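Local structure of decapping and exoribonuclease protein 1 (Kluyveromyces lactis, 4GPS) at residues 175-180 and 208-212. The protein removes the NAD cap from the 5' end of RNAs, acts on m7G-capped RNA as well, and has 5'-3' exoribonuclease activity, using a divalent metal cation. Numbering follows the deposited sequence.
Sequences KTTFVS and KNILI
Phe178 and Ile210 sit opposite each other on parallel strands, side chains side by side and pointing the same way. With CG1 anti to its carbonyl carbon (chi1 -59°), Ile210 brings CD1 obliquely to the CE2 and CZ end of the Phe178 ring, 3.7 Å from CE2. Ile212 CD1 approaches from the other side of the ring plane, 4.1 Å from CD2. Met202 of strand 198-204 touches all three side chains, and the Phe381 ring meets that of Phe178 edge-to-face. An alanine in place of Phe178 would probably open a gap between Ile210 CD1, Ile212 CD1 and Phe381. On the reverse face Leu211 CD1 lies 3.9 Å from Val179 CG1, and Leu160 of helix 156-167 covers both.

Three backbone bonds stitch the strands: Ile210 N to Thr177 O (2.9 Å), Val179 N to Ile210 O (2.6 Å) and Ile212 N to Val179 O (2.9 Å), the last nearly straight at 176°.

At Lys208, the exposed residue here, the pairing has stopped and a water takes over, bridging Thr176 OG1 (2.7 Å) and Lys208 O (2.8 Å). Strand 176-181 also pairs with strand 273-285, so it has a neighbour along each edge, within the PD-(D/E)XK-type nuclease region. Backbone polar groups thus satisfy one another between the apolar Phe178 face and a mixed one, where Val179 and Leu211 lie beside Thr177 and Asn209; a bridging water sits where the strands begin.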
ATOM      1  N   LYS A 175      12.637  -8.248  18.376  1.00 43.32           N
ATOM      2  CA  LYS A 175      12.773  -7.939  16.957  1.00 43.81           C
ATOM      3  C   LYS A 175      12.857  -6.443  16.712  1.00 41.11           C
ATOM      4  O   LYS A 175      12.572  -5.644  17.598  1.00 42.38           O
ATOM      5  CB  LYS A 175      11.577  -8.514  16.189  1.00 45.53           C
ATOM      6  CG  LYS A 175      11.468 -10.022  16.325  1.00 47.45           C
ATOM      7  CD  LYS A 175      10.169 -10.577  15.794  1.00 44.16           C
ATOM      8  CE  LYS A 175      10.222 -10.711  14.298  1.00 45.27           C
ATOM      9  NZ  LYS A 175       8.956 -11.359  13.826  1.00 43.57           N
ATOM     10  N   THR A 176      13.295  -6.056  15.523  1.00 40.82           N
ATOM     11  CA  THR A 176      13.321  -4.629  15.165  1.00 38.59           C
ATOM     12  C   THR A 176      11.976  -4.413  14.438  1.00 39.38           C
ATOM     13  O   THR A 176      11.600  -5.200  13.561  1.00 40.47           O
ATOM     14  CB  THR A 176      14.464  -4.302  14.176  1.00 44.00           C
ATOM     15  OG1 THR A 176      15.733  -4.508  14.811  1.00 50.11           O
ATOM     16  CG2 THR A 176      14.376  -2.849  13.707  1.00 46.03           C
ATOM     17  N   THR A 177      11.222  -3.392  14.820  1.00 37.98           N
ATOM     18  CA  THR A 177       9.953  -3.134  14.148  1.00 38.25           C
ATOM     19  C   THR A 177      10.098  -1.881  13.297  1.00 38.98           C
ATOM     20  O   THR A 177      10.613  -0.891  13.794  1.00 41.93           O
ATOM     21  CB  THR A 177       8.800  -2.876  15.166  1.00 39.65           C
ATOM     22  OG1 THR A 177       8.643  -4.010  16.025  1.00 42.80           O
ATOM     23  CG2 THR A 177       7.485  -2.656  14.425  1.00 35.62           C
ATOM     24  N   PHE A 178       9.725  -1.924  12.015  1.00 39.05           N
ATOM     25  CA  PHE A 178       9.746  -0.687  11.206  1.00 38.20           C
ATOM     26  C   PHE A 178       8.323  -0.165  11.339  1.00 36.80           C
ATOM     27  O   PHE A 178       7.361  -0.944  11.202  1.00 36.68           O
ATOM     28  CB  PHE A 178      10.033  -0.926   9.720  1.00 35.86           C
ATOM     29  CG  PHE A 178      11.459  -1.280   9.420  1.00 42.24           C
ATOM     30  CD1 PHE A 178      11.937  -2.575   9.657  1.00 43.08           C
ATOM     31  CD2 PHE A 178      12.318  -0.339   8.869  1.00 38.03           C
ATOM     32  CE1 PHE A 178      13.239  -2.933   9.347  1.00 39.07           C
ATOM     33  CE2 PHE A 178      13.621  -0.687   8.554  1.00 44.72           C
ATOM     34  CZ  PHE A 178      14.089  -1.991   8.791  1.00 43.76           C
ATOM     35  N   VAL A 179       8.200   1.130  11.629  1.00 37.12           N
ATOM     36  CA  VAL A 179       6.915   1.821  11.825  1.00 37.38           C
ATOM     37  C   VAL A 179       6.691   2.753  10.633  1.00 39.55           C
ATOM     38  O   VAL A 179       7.498   3.626  10.377  1.00 42.72           O
ATOM     39  CB  VAL A 179       6.982   2.638  13.130  1.00 41.21           C
ATOM     40  CG1 VAL A 179       5.637   3.300  13.445  1.00 35.99           C
ATOM     41  CG2 VAL A 179       7.422   1.705  14.265  1.00 39.90           C
ATOM     42  N   SER A 180       5.585   2.613   9.916  1.00 40.63           N
ATOM     43  CA  SER A 180       5.444   3.441   8.731  1.00 40.51           C
ATOM     44  C   SER A 180       4.044   3.524   8.118  1.00 42.80           C
ATOM     45  O   SER A 180       3.197   2.681   8.397  1.00 38.16           O
ATOM     46  CB  SER A 180       6.434   2.877   7.689  1.00 39.60           C
ATOM     47  OG  SER A 180       6.282   3.464   6.418  1.00 39.72           O
ATOM     48  N   LYS A 208      15.220   1.497  19.545  1.00 53.33           N
ATOM     49  CA  LYS A 208      15.785   0.686  18.473  1.00 50.70           C
ATOM     50  C   LYS A 208      14.828   0.256  17.367  1.00 49.38           C
ATOM     51  O   LYS A 208      15.222  -0.457  16.437  1.00 48.37           O
ATOM     52  CB  LYS A 208      16.530  -0.508  19.078  1.00 49.45           C
ATOM     53  CG  LYS A 208      17.752  -0.063  19.908  1.00 53.78           C
ATOM     54  CD  LYS A 208      18.748   0.702  19.028  1.00 56.65           C
ATOM     55  CE  LYS A 208      19.783   1.463  19.842  1.00 64.65           C
ATOM     56  NZ  LYS A 208      19.165   2.662  20.520  1.00 74.43           N
ATOM     57  N   ASN A 209      13.571   0.675  17.468  1.00 44.12           N
ATOM     58  CA  ASN A 209      12.628   0.385  16.403  1.00 45.27           C
ATOM     59  C   ASN A 209      12.875   1.525  15.394  1.00 42.76           C
ATOM     60  O   ASN A 209      13.449   2.545  15.749  1.00 45.48           O
ATOM     61  CB  ASN A 209      11.202   0.361  16.956  1.00 42.04           C
ATOM     62  CG  ASN A 209      10.922  -0.917  17.696  1.00 44.82           C
ATOM     63  OD1 ASN A 209      10.213  -0.948  18.720  1.00 41.93           O
ATOM     64  ND2 ASN A 209      11.487  -2.002  17.179  1.00 43.06           N
ATOM     65  N   ILE A 210      12.472   1.340  14.148  1.00 42.64           N
ATOM     66  CA  ILE A 210      12.714   2.331  13.105  1.00 40.11           C
ATOM     67  C   ILE A 210      11.458   2.981  12.521  1.00 41.68           C
ATOM     68  O   ILE A 210      10.526   2.307  12.073  1.00 42.80           O
ATOM     69  CB  ILE A 210      13.524   1.684  11.957  1.00 42.42           C
ATOM     70  CG1 ILE A 210      14.857   1.159  12.500  1.00 43.07           C
ATOM     71  CG2 ILE A 210      13.769   2.695  10.848  1.00 41.44           C
ATOM     72  CD1 ILE A 210      15.588   0.203  11.595  1.00 41.75           C
ATOM     73  N   LEU A 211      11.457   4.309  12.504  1.00 41.30           N
ATOM     74  CA  LEU A 211      10.338   5.059  11.968  1.00 42.34           C
ATOM     75  C   LEU A 211      10.668   5.525  10.569  1.00 41.94           C
ATOM     76  O   LEU A 211      11.682   6.172  10.364  1.00 43.59           O
ATOM     77  CB  LEU A 211      10.062   6.283  12.843  1.00 43.40           C
ATOM     78  CG  LEU A 211       8.963   7.221  12.348  1.00 45.62           C
ATOM     79  CD1 LEU A 211       7.649   6.478  12.265  1.00 42.21           C
ATOM     80  CD2 LEU A 211       8.834   8.399  13.309  1.00 49.52           C
ATOM     81  N   ILE A 212       9.819   5.194   9.605  1.00 44.96           N
ATOM     82  CA  ILE A 212      10.022   5.622   8.219  1.00 44.22           C
ATOM     83  C   ILE A 212       9.153   6.852   7.960  1.00 47.27           C
ATOM     84  O   ILE A 212       8.014   6.913   8.436  1.00 45.87           O
ATOM     85  CB  ILE A 212       9.586   4.526   7.217  1.00 40.00           C
ATOM     86  CG1 ILE A 212      10.374   3.246   7.470  1.00 40.58           C
ATOM     87  CG2 ILE A 212       9.791   5.011   5.784  1.00 38.03           C
ATOM     88  CD1 ILE A 212      10.110   2.147   6.472  1.00 41.99           C
TER
HETATM   89  O   HOH W   1      16.105  -3.046  17.001  1.00 48.64           O